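Local structure of arginine kinase (Anthopleura japonica, 4RF6) at residues A494-E508 and L578-I590. The protein catalyses the reversible transfer of a phosphoryl group from ATP to L-arginine, yielding phosphoarginine and ADP, with two phosphagen kinase units joined in one chain. Residues are numbered along the deposited sequence; the frame is centred on the assembly and turned at random.
Sequences ALTPGLTRNERLDIE and LVWINEEDQLRII
Gln586 meets Ala494 and Ile507, and Asn582 meets Arg504, where the hairpin turn between strands 577-581 and 587-594 packs against the first turns of helix 501-516 and the loop leading into it; the helix lies on the eight-stranded antiparallel sheet of the second phosphagen kinase catalytic domain. Gln586 points its CB toward segment 494-508 and runs out extended. Its CG passes 3.7 Å from Thr496 OG1 and also lies near Ile507 CD1. That methyl then rests on the amide carbon, CD1 to CD 3.6 Å, with the two side chains crossing at about a right angle. At the tip the amide divides its work: OE1 accepts from the backbone N of Val490, while NE2 donates to Ala494 O over 2.8 Å, the acceptor lying almost in the amide plane. With both ends bonded, the rotation of this buried group is fixed, and Leu499 CD2 packs against NE2.

Asn582, whose backbone is in the left-handed helical region (phi 60°, psi 33°), slips its amide between Leu499, Arg504 and Ile507. Its ND2 bonds Gly566 O and makes a weaker, bent bond to Arg504 O. Ile507 CG2 comes within 3.8 Å of Asn582 OD1, which also accepts a hydrogen bond from a water. At the helix N-terminus, the N-cap Thr500 and Glu503 form a capping box: Thr500 N donates to Glu503 OE2 and Glu503 N, weakly, to Thr500 OG1. The other carboxylate oxygen, Glu503 OE1, takes the N-H of Ala494 at 3.0 Å, tying the cap to the residue whose carbonyl holds Gln586 NE2.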
# COMPACT_ATOMS: atom_id res chain seq x y z
N ALA A 494 8.50 -10.57 -12.92
CA ALA A 494 7.22 -11.08 -13.37
C ALA A 494 6.57 -10.00 -14.22
O ALA A 494 7.11 -8.89 -14.36
CB ALA A 494 6.34 -11.42 -12.18
N LEU A 495 5.41 -10.29 -14.80
CA LEU A 495 4.65 -9.22 -15.43
C LEU A 495 3.80 -8.60 -14.33
O LEU A 495 3.78 -9.12 -13.21
CB LEU A 495 3.82 -9.74 -16.60
CG LEU A 495 4.67 -10.22 -17.78
CD1 LEU A 495 3.89 -11.11 -18.73
CD2 LEU A 495 5.23 -9.03 -18.54
N THR A 496 3.12 -7.50 -14.62
CA THR A 496 2.31 -6.80 -13.61
C THR A 496 1.37 -7.69 -12.76
O THR A 496 1.30 -7.50 -11.54
CB THR A 496 1.55 -5.61 -14.23
OG1 THR A 496 2.50 -4.62 -14.67
CG2 THR A 496 0.64 -4.97 -13.23
N PRO A 497 0.65 -8.64 -13.38
CA PRO A 497 -0.28 -9.42 -12.55
C PRO A 497 0.41 -10.34 -11.56
O PRO A 497 -0.23 -10.77 -10.59
CB PRO A 497 -1.04 -10.27 -13.58
CG PRO A 497 -0.91 -9.51 -14.87
CD PRO A 497 0.47 -8.93 -14.82
N GLY A 498 1.68 -10.67 -11.79
CA GLY A 498 2.37 -11.63 -10.95
C GLY A 498 3.41 -11.02 -10.02
O GLY A 498 4.09 -11.74 -9.29
N LEU A 499 3.52 -9.70 -10.05
CA LEU A 499 4.54 -8.99 -9.27
C LEU A 499 4.41 -9.21 -7.77
O LEU A 499 3.31 -9.20 -7.21
CB LEU A 499 4.48 -7.48 -9.55
CG LEU A 499 4.99 -6.94 -10.88
CD1 LEU A 499 4.82 -5.42 -10.93
CD2 LEU A 499 6.45 -7.30 -11.08
N THR A 500 5.56 -9.40 -7.11
CA THR A 500 5.62 -9.39 -5.65
C THR A 500 5.83 -7.96 -5.19
O THR A 500 6.14 -7.08 -6.01
CB THR A 500 6.76 -10.26 -5.10
OG1 THR A 500 8.02 -9.69 -5.49
CG2 THR A 500 6.66 -11.69 -5.61
N ARG A 501 5.67 -7.70 -3.90
CA ARG A 501 5.84 -6.35 -3.38
C ARG A 501 7.22 -5.79 -3.70
O ARG A 501 7.34 -4.66 -4.20
CB ARG A 501 5.64 -6.31 -1.86
CG ARG A 501 6.04 -4.99 -1.24
CD ARG A 501 5.49 -4.84 0.17
NE ARG A 501 5.65 -3.47 0.65
CZ ARG A 501 6.67 -3.05 1.40
NH1 ARG A 501 7.61 -3.90 1.80
NH2 ARG A 501 6.73 -1.78 1.76
N ASN A 502 8.26 -6.57 -3.43
CA ASN A 502 9.63 -6.10 -3.61
C ASN A 502 10.01 -5.89 -5.07
O ASN A 502 10.73 -4.94 -5.40
CB ASN A 502 10.63 -7.05 -2.93
CG ASN A 502 10.53 -7.00 -1.41
OD1 ASN A 502 10.12 -5.99 -0.84
ND2 ASN A 502 10.90 -8.10 -0.76
N GLU A 503 9.52 -6.75 -5.96
CA GLU A 503 9.72 -6.54 -7.40
C GLU A 503 9.17 -5.19 -7.86
O GLU A 503 9.85 -4.42 -8.55
CB GLU A 503 9.04 -7.64 -8.21
CG GLU A 503 9.71 -9.00 -8.17
CD GLU A 503 8.96 -10.01 -9.04
OE1 GLU A 503 9.48 -10.38 -10.11
OE2 GLU A 503 7.85 -10.42 -8.64
N ARG A 504 7.93 -4.89 -7.48
CA ARG A 504 7.29 -3.64 -7.91
C ARG A 504 8.07 -2.43 -7.41
O ARG A 504 8.26 -1.45 -8.14
CB ARG A 504 5.84 -3.57 -7.42
CG ARG A 504 5.12 -2.31 -7.89
CD ARG A 504 3.70 -2.23 -7.33
NE ARG A 504 2.88 -3.35 -7.79
CZ ARG A 504 2.55 -4.40 -7.05
NH1 ARG A 504 2.98 -4.47 -5.79
NH2 ARG A 504 1.80 -5.37 -7.55
N LEU A 505 8.53 -2.50 -6.16
CA LEU A 505 9.35 -1.44 -5.58
C LEU A 505 10.70 -1.33 -6.28
O LEU A 505 11.21 -0.23 -6.47
CB LEU A 505 9.55 -1.67 -4.08
CG LEU A 505 8.36 -1.48 -3.14
CD1 LEU A 505 8.67 -2.03 -1.76
CD2 LEU A 505 7.99 -0.01 -3.05
N ASP A 506 11.29 -2.47 -6.64
CA ASP A 506 12.57 -2.46 -7.36
C ASP A 506 12.41 -1.83 -8.73
O ASP A 506 13.25 -1.05 -9.16
CB ASP A 506 13.13 -3.88 -7.52
CG ASP A 506 13.71 -4.43 -6.23
OD1 ASP A 506 13.91 -3.65 -5.28
OD2 ASP A 506 13.99 -5.65 -6.18
N ILE A 507 11.32 -2.18 -9.41
CA ILE A 507 11.02 -1.61 -10.72
C ILE A 507 10.86 -0.09 -10.64
O ILE A 507 11.46 0.63 -11.43
CB ILE A 507 9.75 -2.26 -11.32
CG1 ILE A 507 10.05 -3.69 -11.75
CG2 ILE A 507 9.23 -1.44 -12.49
CD1 ILE A 507 8.81 -4.57 -11.93
N GLU A 508 10.06 0.39 -9.69
CA GLU A 508 9.87 1.83 -9.54
C GLU A 508 11.21 2.52 -9.33
O GLU A 508 11.51 3.54 -9.96
CB GLU A 508 8.92 2.16 -8.38
CG GLU A 508 8.60 3.65 -8.30
CD GLU A 508 8.08 4.10 -6.95
OE1 GLU A 508 7.57 5.24 -6.87
OE2 GLU A 508 8.19 3.34 -5.97
N LEU A 578 5.73 11.54 -21.62
CA LEU A 578 5.02 11.12 -20.42
C LEU A 578 5.25 9.64 -20.15
O LEU A 578 5.20 8.81 -21.07
CB LEU A 578 3.53 11.39 -20.59
CG LEU A 578 2.60 10.91 -19.48
CD1 LEU A 578 2.86 11.71 -18.20
CD2 LEU A 578 1.15 11.02 -19.90
N VAL A 579 5.53 9.30 -18.90
CA VAL A 579 5.67 7.90 -18.50
C VAL A 579 4.77 7.59 -17.31
O VAL A 579 4.72 8.34 -16.33
CB VAL A 579 7.12 7.56 -18.11
CG1 VAL A 579 7.25 6.08 -17.80
CG2 VAL A 579 8.08 7.93 -19.23
N TRP A 580 4.03 6.49 -17.41
CA TRP A 580 3.31 5.95 -16.26
C TRP A 580 4.07 4.74 -15.76
O TRP A 580 4.43 3.86 -16.55
CB TRP A 580 1.89 5.57 -16.62
CG TRP A 580 0.98 6.74 -16.81
CD1 TRP A 580 1.26 8.05 -16.55
CD2 TRP A 580 -0.36 6.70 -17.31
NE1 TRP A 580 0.17 8.83 -16.86
CE2 TRP A 580 -0.84 8.03 -17.32
CE3 TRP A 580 -1.21 5.68 -17.75
CZ2 TRP A 580 -2.13 8.36 -17.75
CZ3 TRP A 580 -2.49 6.01 -18.17
CH2 TRP A 580 -2.93 7.34 -18.18
N ILE A 581 4.32 4.69 -14.45
CA ILE A 581 5.06 3.58 -13.86
C ILE A 581 4.15 2.65 -13.05
O ILE A 581 3.45 3.09 -12.14
CB ILE A 581 6.22 4.08 -12.98
CG1 ILE A 581 7.14 4.99 -13.79
CG2 ILE A 581 7.00 2.91 -12.40
CD1 ILE A 581 8.33 5.53 -13.00
N ASN A 582 4.18 1.37 -13.42
CA ASN A 582 3.43 0.33 -12.72
C ASN A 582 1.91 0.54 -12.71
O ASN A 582 1.24 0.17 -11.75
CB ASN A 582 3.97 0.12 -11.29
CG ASN A 582 5.30 -0.62 -11.28
OD1 ASN A 582 5.50 -1.54 -12.07
ND2 ASN A 582 6.21 -0.22 -10.40
N GLU A 583 1.40 1.14 -13.78
CA GLU A 583 -0.04 1.22 -13.98
C GLU A 583 -0.57 -0.16 -14.40
O GLU A 583 -0.65 -1.08 -13.58
CB GLU A 583 -0.38 2.31 -15.00
CG GLU A 583 -1.86 2.67 -15.08
CD GLU A 583 -2.50 2.28 -16.41
OE1 GLU A 583 -1.74 2.00 -17.37
OE2 GLU A 583 -3.74 2.24 -16.48
N GLU A 584 -0.92 -0.33 -15.68
CA GLU A 584 -1.37 -1.64 -16.18
C GLU A 584 -0.16 -2.48 -16.60
O GLU A 584 -0.10 -3.68 -16.34
CB GLU A 584 -2.32 -1.47 -17.37
CG GLU A 584 -2.91 -2.78 -17.90
CD GLU A 584 -3.92 -2.56 -19.02
OE1 GLU A 584 -4.16 -1.39 -19.38
OE2 GLU A 584 -4.47 -3.55 -19.53
N ASP A 585 0.78 -1.83 -17.28
CA ASP A 585 2.09 -2.40 -17.51
C ASP A 585 3.08 -1.66 -16.63
O ASP A 585 2.76 -0.61 -16.05
CB ASP A 585 2.50 -2.29 -18.98
CG ASP A 585 1.72 -3.23 -19.88
OD1 ASP A 585 2.09 -4.42 -19.93
OD2 ASP A 585 0.75 -2.78 -20.53
N GLN A 586 4.29 -2.19 -16.51
CA GLN A 586 5.30 -1.57 -15.67
C GLN A 586 5.69 -0.22 -16.25
O GLN A 586 5.91 0.74 -15.51
CB GLN A 586 6.48 -2.53 -15.51
CG GLN A 586 6.06 -3.79 -14.73
CD GLN A 586 6.94 -5.00 -14.96
OE1 GLN A 586 8.06 -4.90 -15.46
NE2 GLN A 586 6.43 -6.18 -14.60
N LEU A 587 5.71 -0.15 -17.58
CA LEU A 587 6.00 1.09 -18.29
C LEU A 587 4.97 1.38 -19.37
O LEU A 587 4.71 0.54 -20.25
CB LEU A 587 7.38 1.02 -18.94
CG LEU A 587 8.55 0.90 -17.97
CD1 LEU A 587 9.84 0.59 -18.70
CD2 LEU A 587 8.69 2.21 -17.20
N ARG A 588 4.37 2.57 -19.31
CA ARG A 588 3.62 3.09 -20.45
C ARG A 588 4.31 4.38 -20.87
O ARG A 588 4.38 5.34 -20.09
CB ARG A 588 2.16 3.34 -20.10
CG ARG A 588 1.32 3.65 -21.32
CD ARG A 588 0.07 4.43 -20.96
NE ARG A 588 -1.14 3.63 -21.14
CZ ARG A 588 -2.31 4.14 -21.52
NH1 ARG A 588 -2.43 5.44 -21.76
NH2 ARG A 588 -3.37 3.34 -21.66
N ILE A 589 4.83 4.39 -22.09
CA ILE A 589 5.73 5.45 -22.52
C ILE A 589 5.12 6.19 -23.70
O ILE A 589 4.80 5.58 -24.72
CB ILE A 589 7.10 4.86 -22.90
CG1 ILE A 589 7.58 3.93 -21.78
CG2 ILE A 589 8.11 5.97 -23.17
CD1 ILE A 589 8.87 3.16 -22.06
N ILE A 590 4.95 7.51 -23.55
CA ILE A 590 4.16 8.29 -24.50
C ILE A 590 4.86 9.55 -25.01
O ILE A 590 5.28 10.41 -24.22
CB ILE A 590 2.82 8.71 -23.87
CG1 ILE A 590 2.08 7.50 -23.30
CG2 ILE A 590 1.94 9.44 -24.88
CD1 ILE A 590 0.80 7.84 -22.57
O HOH W 1 2.79 -6.50 -17.34
O HOH W 2 3.33 -3.18 -12.77
O HOH W 3 2.19 -2.71 -10.39